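Local coordinates for prohead core protein protease (Enterobacteria phage T4, PDB 5JBL) that acts as a serine protease of the inner prohead core, switched on by autocatalytic cleavage, that processes prohead proteins after L/I-X-E motifs and so clears space for the phage genome, at residues Val68-Arg71 with Asn72-Tyr76; Asn109-Pro112 with Met113-Ala116; Gly143-Leu146 with Ala147-Arg151. The protein carries 3 engineered substitutions. All coordinates share one frame; numbering follows the deposited sequence.

Contact 1: Val68-Arg71 with Asn72-Tyr76; sequences VVNR and NKRLY
N70 folds its side chain over the turn that follows it, with N72 and R74 as its backbone partners. The motif is a type I beta turn from N70 to K73, with a G1 bulge at K73, where the backbone is left-handed. K73 N donates to N70 O at 2.9 Å, and N70 N reaches R74 O in a straighter bond, also 2.9 Å.

The N70 side chain stands between its own backbone N and carbonyl carbon (chi1 70°). This puts OD1 over the turn. R74 N bonds OD1 at 3.0 Å, from above the plane of the amide rather than along a lone pair. N72 N lies 2.9 Å from the same OD1, but its bond is weak and bent, a loose Asx turn.

ND2 of the N70 amide turns to E28 and to the Y76 ring, 3.9 Å from CE1 of Y76 at the ring edge, with the two planes 55° apart. It donates to E28, as does N72 ND2. R74 makes a salt bridge to E28, and Y76 OH is hydrogen-bonded to the same carboxylate. E28 is on the N-terminal side of the inferred autolysis bond, E28-T29, so the cluster is consistent with a pocket for the glutamate of the L/I-X-E motif.

At the open end of the turn, one water accepts from Y76 N at 2.6 Å and donates to V68 O at 2.7 Å.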
ATOM      1  N   VAL C  68      -8.571  31.444  23.258  1.00 28.50           N
ATOM      2  CA  VAL C  68      -7.567  32.106  22.437  1.00 33.72           C
ATOM      3  C   VAL C  68      -7.992  32.026  20.978  1.00 30.91           C
ATOM      4  O   VAL C  68      -8.631  31.061  20.551  1.00 30.68           O
ATOM      5  CB  VAL C  68      -6.162  31.500  22.635  1.00 34.31           C
ATOM      6  CG1 VAL C  68      -5.658  31.789  24.036  1.00 37.40           C
ATOM      7  CG2 VAL C  68      -6.180  30.020  22.379  1.00 34.46           C
ATOM      8  N   VAL C  69      -7.667  33.069  20.219  1.00 30.27           N
ATOM      9  CA  VAL C  69      -7.871  33.034  18.775  1.00 29.30           C
ATOM     10  C   VAL C  69      -6.805  32.136  18.160  1.00 30.09           C
ATOM     11  O   VAL C  69      -5.607  32.430  18.245  1.00 25.51           O
ATOM     12  CB  VAL C  69      -7.827  34.451  18.185  1.00 30.25           C
ATOM     13  CG1 VAL C  69      -8.040  34.413  16.666  1.00 29.75           C
ATOM     14  CG2 VAL C  69      -8.869  35.321  18.852  1.00 27.01           C
ATOM     15  N   ASN C  70      -7.233  31.025  17.551  1.00 26.49           N
ATOM     16  CA  ASN C  70      -6.286  30.035  17.055  1.00 26.39           C
ATOM     17  C   ASN C  70      -5.883  30.364  15.616  1.00 29.35           C
ATOM     18  O   ASN C  70      -6.236  31.414  15.068  1.00 22.83           O
ATOM     19  CB  ASN C  70      -6.843  28.611  17.198  1.00 25.63           C
ATOM     20  CG  ASN C  70      -8.010  28.294  16.253  1.00 27.27           C
ATOM     21  OD1 ASN C  70      -8.313  29.030  15.318  1.00 25.39           O
ATOM     22  ND2 ASN C  70      -8.648  27.151  16.495  1.00 22.76           N
ATOM     23  N   ARG C  71      -5.145  29.451  14.983  1.00 27.34           N
ATOM     24  CA  ARG C  71      -4.621  29.723  13.646  1.00 36.48           C
ATOM     25  C   ARG C  71      -5.728  29.875  12.610  1.00 30.86           C
ATOM     26  O   ARG C  71      -5.557  30.615  11.637  1.00 31.56           O
ATOM     27  CB  ARG C  71      -3.662  28.612  13.219  1.00 45.33           C
ATOM     28  CG  ARG C  71      -2.433  28.445  14.092  1.00 61.17           C
ATOM     29  CD  ARG C  71      -1.713  27.137  13.758  1.00 73.28           C
ATOM     30  NE  ARG C  71      -0.468  26.969  14.505  1.00 82.59           N
ATOM     31  CZ  ARG C  71       0.424  26.015  14.262  1.00 88.41           C
ATOM     32  NH1 ARG C  71       0.210  25.136  13.288  1.00 91.55           N
ATOM     33  NH2 ARG C  71       1.534  25.938  14.987  1.00 87.71           N
ATOM     34  N   ASN C  72      -6.867  29.199  12.796  1.00 26.07           N
ATOM     35  CA  ASN C  72      -8.011  29.356  11.900  1.00 22.14           C
ATOM     36  C   ASN C  72      -8.870  30.569  12.234  1.00 22.63           C
ATOM     37  O   ASN C  72      -9.985  30.672  11.714  1.00 28.25           O
ATOM     38  CB  ASN C  72      -8.902  28.108  11.933  1.00 27.15           C
ATOM     39  CG  ASN C  72      -8.382  26.989  11.069  1.00 35.42           C
ATOM     40  OD1 ASN C  72      -7.675  27.213  10.088  1.00 33.17           O
ATOM     41  ND2 ASN C  72      -8.750  25.765  11.419  1.00 35.12           N
ATOM     42  N   LYS C  73      -8.397  31.474  13.096  1.00 27.04           N
ATOM     43  CA  LYS C  73      -9.170  32.651  13.502  1.00 30.79           C
ATOM     44  C   LYS C  73     -10.478  32.250  14.187  1.00 31.45           C
ATOM     45  O   LYS C  73     -11.518  32.893  14.013  1.00 27.85           O
ATOM     46  CB  LYS C  73      -9.439  33.586  12.321  1.00 31.53           C
ATOM     47  CG  LYS C  73      -8.186  34.040  11.603  1.00 38.62           C
ATOM     48  CD  LYS C  73      -7.320  34.875  12.522  1.00 52.28           C
ATOM     49  CE  LYS C  73      -6.101  35.439  11.789  1.00 64.15           C
ATOM     50  NZ  LYS C  73      -5.139  34.364  11.387  1.00 66.39           N
ATOM     51  N   ARG C  74     -10.419  31.196  14.997  1.00 30.98           N
ATOM     52  CA  ARG C  74     -11.558  30.721  15.768  1.00 27.04           C
ATOM     53  C   ARG C  74     -11.206  30.685  17.246  1.00 23.63           C
ATOM     54  O   ARG C  74     -10.083  30.336  17.616  1.00 28.54           O
ATOM     55  CB  ARG C  74     -11.982  29.320  15.316  1.00 28.59           C
ATOM     56  CG  ARG C  74     -12.480  29.287  13.907  1.00 27.62           C
ATOM     57  CD  ARG C  74     -12.530  27.871  13.412  1.00 24.58           C
ATOM     58  NE  ARG C  74     -12.931  27.829  12.015  1.00 30.12           N
ATOM     59  CZ  ARG C  74     -12.855  26.747  11.252  1.00 32.10           C
ATOM     60  NH1 ARG C  74     -12.382  25.615  11.758  1.00 30.13           N
ATOM     61  NH2 ARG C  74     -13.262  26.801   9.988  1.00 33.92           N
ATOM     62  N   LEU C  75     -12.176  31.018  18.087  1.00 23.14           N
ATOM     63  CA  LEU C  75     -12.002  30.985  19.528  1.00 25.56           C
ATOM     64  C   LEU C  75     -13.006  30.002  20.108  1.00 23.79           C
ATOM     65  O   LEU C  75     -14.205  30.091  19.809  1.00 26.11           O
ATOM     66  CB  LEU C  75     -12.202  32.384  20.135  1.00 28.74           C
ATOM     67  CG  LEU C  75     -11.989  32.560  21.644  1.00 29.79           C
ATOM     68  CD1 LEU C  75     -11.463  33.953  21.927  1.00 26.59           C
ATOM     69  CD2 LEU C  75     -13.268  32.328  22.443  1.00 29.86           C
ATOM     70  N   TYR C  76     -12.518  29.085  20.959  1.00 22.47           N
ATOM     71  CA  TYR C  76     -13.383  28.140  21.648  1.00 20.29           C
ATOM     72  C   TYR C  76     -13.631  28.634  23.068  1.00 21.60           C
ATOM     73  O   TYR C  76     -12.696  28.630  23.878  1.00 22.89           O
ATOM     74  CB  TYR C  76     -12.749  26.747  21.672  1.00 23.39           C
ATOM     75  CG  TYR C  76     -12.778  26.037  20.342  1.00 22.75           C
ATOM     76  CD1 TYR C  76     -11.975  26.458  19.287  1.00 20.17           C
ATOM     77  CD2 TYR C  76     -13.614  24.949  20.138  1.00 21.82           C
ATOM     78  CE1 TYR C  76     -12.014  25.818  18.060  1.00 18.79           C
ATOM     79  CE2 TYR C  76     -13.655  24.307  18.932  1.00 20.06           C
ATOM     80  CZ  TYR C  76     -12.856  24.734  17.900  1.00 23.28           C
ATOM     81  OH  TYR C  76     -12.933  24.065  16.706  1.00 24.41           O
TER
HETATM   82  O   HOH W   1      -9.967  28.971  21.561  1.00 21.10           O

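Contact 2: Asn109-Pro112 with Met113-Ala116; sequences NVDP and MQAA
D111 lays its carboxylate beside M113 and across the end of Q114. OD1 accepts M113 N at 2.9 Å, closing an Asx turn. The bond is somewhat bent, and it comes in from above the carboxylate plane. CB of M113 lies 3.3 Å from the same oxygen.

OD2 takes the Q114 side chain. NE2 donates to it at 3.0 Å and nearly straight, 166°. OD2 lies close to the plane of the Q114 amide, yet the amide meets the carboxylate from above its plane. The two planes are close to perpendicular, 79° apart. CG of D111 is anti to the backbone N (chi1 175°), which places the carboxylate alongside M113 N and the end of Q114.

The backbone from D111 to Q114 closes as a beta turn. Q114 N reaches D111 O at 2.7 Å. A further bond from A115 N to P112 O, 3.4 Å, is weak. D111 thus takes two backbone N-H groups and one side-chain amide of the turn, and its OD1 also accepts N103 ND2 of the second subunit.

The turn links the loop after strand 99-101 to the start of strand 115-125. V110 and P112 pack on L99, and Q114 lies against E101. A116 joins G100 by backbone bonding and touches helix 142-151. On the side of the second subunit, that copy's helix 142-151 reaches in: its N149 bonds P112 O and its K145 bonds A115 O.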
ATOM      1  N   ASN C 109     -15.233  11.331  11.483  1.00 23.99           N
ATOM      2  CA  ASN C 109     -14.944  10.045  12.103  1.00 24.45           C
ATOM      3  C   ASN C 109     -13.513   9.603  11.804  1.00 19.83           C
ATOM      4  O   ASN C 109     -12.964   9.903  10.744  1.00 25.20           O
ATOM      5  CB  ASN C 109     -15.925   8.996  11.566  1.00 31.57           C
ATOM      6  CG  ASN C 109     -15.844   8.864  10.033  1.00 47.85           C
ATOM      7  OD1 ASN C 109     -16.182   9.800   9.295  1.00 43.88           O
ATOM      8  ND2 ASN C 109     -15.382   7.705   9.554  1.00 50.59           N
ATOM      9  N   VAL C 110     -12.906   8.878  12.742  1.00 21.28           N
ATOM     10  CA  VAL C 110     -11.611   8.266  12.467  1.00 21.38           C
ATOM     11  C   VAL C 110     -11.827   6.966  11.707  1.00 23.51           C
ATOM     12  O   VAL C 110     -12.778   6.214  11.966  1.00 23.34           O
ATOM     13  CB  VAL C 110     -10.802   8.042  13.764  1.00 20.58           C
ATOM     14  CG1 VAL C 110     -11.572   7.203  14.743  1.00 26.35           C
ATOM     15  CG2 VAL C 110      -9.492   7.331  13.466  1.00 22.18           C
ATOM     16  N   ASP C 111     -10.951   6.706  10.742  1.00 14.64           N
ATOM     17  CA  ASP C 111     -10.953   5.445  10.025  1.00 19.40           C
ATOM     18  C   ASP C 111      -9.922   4.546  10.687  1.00 15.28           C
ATOM     19  O   ASP C 111      -8.722   4.841  10.600  1.00 17.13           O
ATOM     20  CB  ASP C 111     -10.612   5.683   8.554  1.00 23.28           C
ATOM     21  CG  ASP C 111     -10.470   4.400   7.743  1.00 29.86           C
ATOM     22  OD1 ASP C 111     -10.440   3.290   8.313  1.00 24.87           O
ATOM     23  OD2 ASP C 111     -10.337   4.517   6.504  1.00 34.91           O
ATOM     24  N   PRO C 112     -10.319   3.450  11.346  1.00 15.70           N
ATOM     25  CA  PRO C 112      -9.331   2.666  12.107  1.00 15.45           C
ATOM     26  C   PRO C 112      -8.253   2.048  11.227  1.00 17.16           C
ATOM     27  O   PRO C 112      -7.153   1.766  11.733  1.00 15.22           O
ATOM     28  CB  PRO C 112     -10.187   1.595  12.809  1.00 15.76           C
ATOM     29  CG  PRO C 112     -11.437   1.482  11.967  1.00 20.58           C
ATOM     30  CD  PRO C 112     -11.682   2.920  11.492  1.00 15.72           C
ATOM     31  N   MET C 113      -8.526   1.836   9.933  1.00 16.69           N
ATOM     32  CA  MET C 113      -7.471   1.404   9.019  1.00 18.87           C
ATOM     33  C   MET C 113      -6.406   2.475   8.828  1.00 15.72           C
ATOM     34  O   MET C 113      -5.289   2.160   8.403  1.00 21.08           O
ATOM     35  CB  MET C 113      -8.075   1.021   7.665  1.00 26.87           C
ATOM     36  CG  MET C 113      -8.121  -0.483   7.362  1.00 38.17           C
ATOM     37  SD  MET C 113      -6.523  -1.311   7.191  1.00 30.32           S
ATOM     38  CE  MET C 113      -5.796  -0.312   5.906  1.00 44.89           C
ATOM     39  N   GLN C 114      -6.724   3.736   9.111  1.00 17.96           N
ATOM     40  CA  GLN C 114      -5.787   4.837   8.935  1.00 18.28           C
ATOM     41  C   GLN C 114      -5.291   5.404  10.255  1.00 16.46           C
ATOM     42  O   GLN C 114      -4.537   6.392  10.266  1.00 12.45           O
ATOM     43  CB  GLN C 114      -6.439   5.924   8.084  1.00 21.75           C
ATOM     44  CG  GLN C 114      -6.746   5.439   6.651  1.00 27.24           C
ATOM     45  CD  GLN C 114      -7.219   6.556   5.728  1.00 33.77           C
ATOM     46  OE1 GLN C 114      -6.460   7.469   5.407  1.00 45.85           O
ATOM     47  NE2 GLN C 114      -8.481   6.490   5.305  1.00 31.99           N
ATOM     48  N   ALA C 115      -5.638   4.763  11.359  1.00 13.47           N
ATOM     49  CA  ALA C 115      -5.270   5.255  12.677  1.00 16.15           C
ATOM     50  C   ALA C 115      -3.759   5.195  12.877  1.00 15.03           C
ATOM     51  O   ALA C 115      -3.092   4.227  12.482  1.00 14.47           O
ATOM     52  CB  ALA C 115      -5.990   4.437  13.756  1.00 14.34           C
ATOM     53  N   ALA C 116      -3.214   6.264  13.467  1.00  9.29           N
ATOM     54  CA  ALA C 116      -1.805   6.322  13.798  1.00 14.20           C
ATOM     55  C   ALA C 116      -1.525   6.516  15.280  1.00 11.09           C
ATOM     56  O   ALA C 116      -0.406   6.209  15.718  1.00 14.82           O
ATOM     57  CB  ALA C 116      -1.110   7.438  12.982  1.00 11.04           C
TER

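Contact 3: Gly143-Leu146 with Ala147-Arg151; sequences GDKL and AANIR
K145 and N149, one helical turn apart, are joined by a bond from NZ to OD1 at 2.9 Å. It lies in the carbonyl plane of the N149 amide, on a lone pair of OD1. K145 starts with CG anti to its backbone N and then bends at chi2 (69°), which carries the amine along the helix toward N149. Its strongest partner lies outside: A115 O of the third subunit. It also makes a salt bridge to D139 of that subunit. The other end of the N149 amide is used too, because ND2 donates to P112 O of that subunit.

The backbone is regular alpha helix. A147 N bonds G143 O, A148 N bonds D144 O, and N149 N bonds K145 O. The last of these in the pair of segments, I150 N to L146 O, is 2.9 Å and 168° at the hydrogen. At the start of the helix, the D144 carboxylate accepts the backbone N of both G138 and H140, which ties the preceding loop to the first turn.

The other flank is apolar. L146 CD1 meets I150 CD1 at 3.6 Å, and the same I150 methyl lies 3.9 Å from L146 CG. L146 also packs on I117 and V135, and A147 on L57 and V135, so this side covers the strands of its own subunit. A148 is small and faces E137 of the third subunit.

The helix is therefore two-sided. Its apolar flank joins the chain's own sheet, while K145 and N149 serve the neighbour. This fits its place in the region, 136-155, that experiment assigns to homomultimerisation. The ammonium is buried with three acceptors around it, an arrangement that would probably stabilise its positive charge.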
ATOM      1  N   GLY C 143       0.647   4.137  11.615  1.00 12.31           N
ATOM      2  CA  GLY C 143       1.315   4.220  12.904  1.00 14.95           C
ATOM      3  C   GLY C 143       2.824   4.077  12.775  1.00 14.76           C
ATOM      4  O   GLY C 143       3.597   4.856  13.347  1.00 12.38           O
ATOM      5  N   ASP C 144       3.265   3.052  12.039  1.00 14.86           N
ATOM      6  CA  ASP C 144       4.694   2.867  11.795  1.00 16.38           C
ATOM      7  C   ASP C 144       5.280   4.026  11.017  1.00 13.80           C
ATOM      8  O   ASP C 144       6.445   4.374  11.223  1.00 14.52           O
ATOM      9  CB  ASP C 144       4.944   1.562  11.031  1.00 15.45           C
ATOM     10  CG  ASP C 144       4.999   0.353  11.938  1.00 20.23           C
ATOM     11  OD1 ASP C 144       5.246   0.526  13.167  1.00 20.00           O
ATOM     12  OD2 ASP C 144       4.830  -0.780  11.415  1.00 20.93           O
ATOM     13  N   LYS C 145       4.501   4.626  10.111  1.00 13.71           N
ATOM     14  CA  LYS C 145       4.993   5.787   9.378  1.00 13.41           C
ATOM     15  C   LYS C 145       5.220   6.952  10.326  1.00 13.08           C
ATOM     16  O   LYS C 145       6.261   7.622  10.267  1.00 10.87           O
ATOM     17  CB  LYS C 145       4.004   6.177   8.273  1.00 18.88           C
ATOM     18  CG  LYS C 145       4.413   7.387   7.425  1.00 17.92           C
ATOM     19  CD  LYS C 145       5.593   7.061   6.557  1.00 20.04           C
ATOM     20  CE  LYS C 145       6.055   8.234   5.727  1.00 16.37           C
ATOM     21  NZ  LYS C 145       7.528   8.334   5.901  1.00 18.38           N
ATOM     22  N   LEU C 146       4.236   7.235  11.184  1.00 11.88           N
ATOM     23  CA  LEU C 146       4.401   8.292  12.181  1.00 13.03           C
ATOM     24  C   LEU C 146       5.598   8.007  13.085  1.00 12.89           C
ATOM     25  O   LEU C 146       6.440   8.884  13.316  1.00 16.55           O
ATOM     26  CB  LEU C 146       3.121   8.429  12.999  1.00  8.93           C
ATOM     27  CG  LEU C 146       3.151   9.373  14.203  1.00  8.95           C
ATOM     28  CD1 LEU C 146       3.525  10.804  13.798  1.00 10.74           C
ATOM     29  CD2 LEU C 146       1.774   9.339  14.827  1.00 11.27           C
ATOM     30  N   ALA C 147       5.714   6.771  13.584  1.00 11.86           N
ATOM     31  CA  ALA C 147       6.828   6.443  14.475  1.00 10.40           C
ATOM     32  C   ALA C 147       8.169   6.642  13.784  1.00 12.06           C
ATOM     33  O   ALA C 147       9.119   7.176  14.375  1.00 12.73           O
ATOM     34  CB  ALA C 147       6.698   4.989  14.972  1.00 11.63           C
ATOM     35  N   ALA C 148       8.274   6.223  12.521  1.00 14.35           N
ATOM     36  CA  ALA C 148       9.548   6.357  11.832  1.00 11.53           C
ATOM     37  C   ALA C 148       9.874   7.814  11.531  1.00 14.23           C
ATOM     38  O   ALA C 148      11.045   8.212  11.593  1.00 13.37           O
ATOM     39  CB  ALA C 148       9.541   5.528  10.548  1.00 13.56           C
ATOM     40  N   ASN C 149       8.869   8.611  11.145  1.00 13.44           N
ATOM     41  CA  ASN C 149       9.098  10.042  10.966  1.00 12.98           C
ATOM     42  C   ASN C 149       9.632  10.656  12.251  1.00 14.96           C
ATOM     43  O   ASN C 149      10.588  11.442  12.237  1.00 13.55           O
ATOM     44  CB  ASN C 149       7.799  10.765  10.579  1.00 13.84           C
ATOM     45  CG  ASN C 149       7.342  10.515   9.146  1.00 15.47           C
ATOM     46  OD1 ASN C 149       7.903   9.702   8.406  1.00 14.59           O
ATOM     47  ND2 ASN C 149       6.289  11.239   8.746  1.00 14.28           N
ATOM     48  N   ILE C 150       8.987  10.339  13.375  1.00 11.62           N
ATOM     49  CA  ILE C 150       9.414  10.873  14.666  1.00 11.60           C
ATOM     50  C   ILE C 150      10.826  10.410  15.004  1.00 16.30           C
ATOM     51  O   ILE C 150      11.652  11.198  15.483  1.00 13.82           O
ATOM     52  CB  ILE C 150       8.410  10.466  15.768  1.00 14.13           C
ATOM     53  CG1 ILE C 150       7.116  11.267  15.632  1.00 19.98           C
ATOM     54  CG2 ILE C 150       9.001  10.670  17.130  1.00 15.83           C
ATOM     55  CD1 ILE C 150       5.956  10.718  16.499  1.00 13.54           C
ATOM     56  N   ARG C 151      11.137   9.128  14.767  1.00 14.42           N
ATOM     57  CA  ARG C 151      12.478   8.683  15.112  1.00 13.60           C
ATOM     58  C   ARG C 151      13.526   9.253  14.171  1.00 21.76           C
ATOM     59  O   ARG C 151      14.698   9.346  14.554  1.00 17.05           O
ATOM     60  CB  ARG C 151      12.557   7.153  15.153  1.00 14.70           C
ATOM     61  CG  ARG C 151      11.757   6.617  16.332  1.00 20.93           C
ATOM     62  CD  ARG C 151      11.907   5.147  16.581  1.00 26.48           C
ATOM     63  NE  ARG C 151      11.136   4.798  17.768  1.00 27.92           N
ATOM     64  CZ  ARG C 151      10.042   4.045  17.770  1.00 25.01           C
ATOM     65  NH1 ARG C 151       9.591   3.520  16.644  1.00 23.02           N
ATOM     66  NH2 ARG C 151       9.410   3.792  18.915  1.00 18.01           N
TER

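In the fold
The three contacts follow one another along the chain. Contact 1 lies at strand 74-75 in the mixed sheet, across the chain's centre from contacts 2 and 3. Its centre is about 26 Å from that of contact 2 and about 29 Å from that of contact 3. The centres of contacts 2 and 3 are about 15 Å apart, and the two touch where strand 115-125 of the antiparallel sheet meets helix 142-151: A116 CB is 3.9 Å from L146 CD2. Their polar ends also meet between subunits, since the 109-116 turn of one copy receives helix 142-151 of the next. The chain thus separates the E28-binding turn from the surface that builds the pentamer.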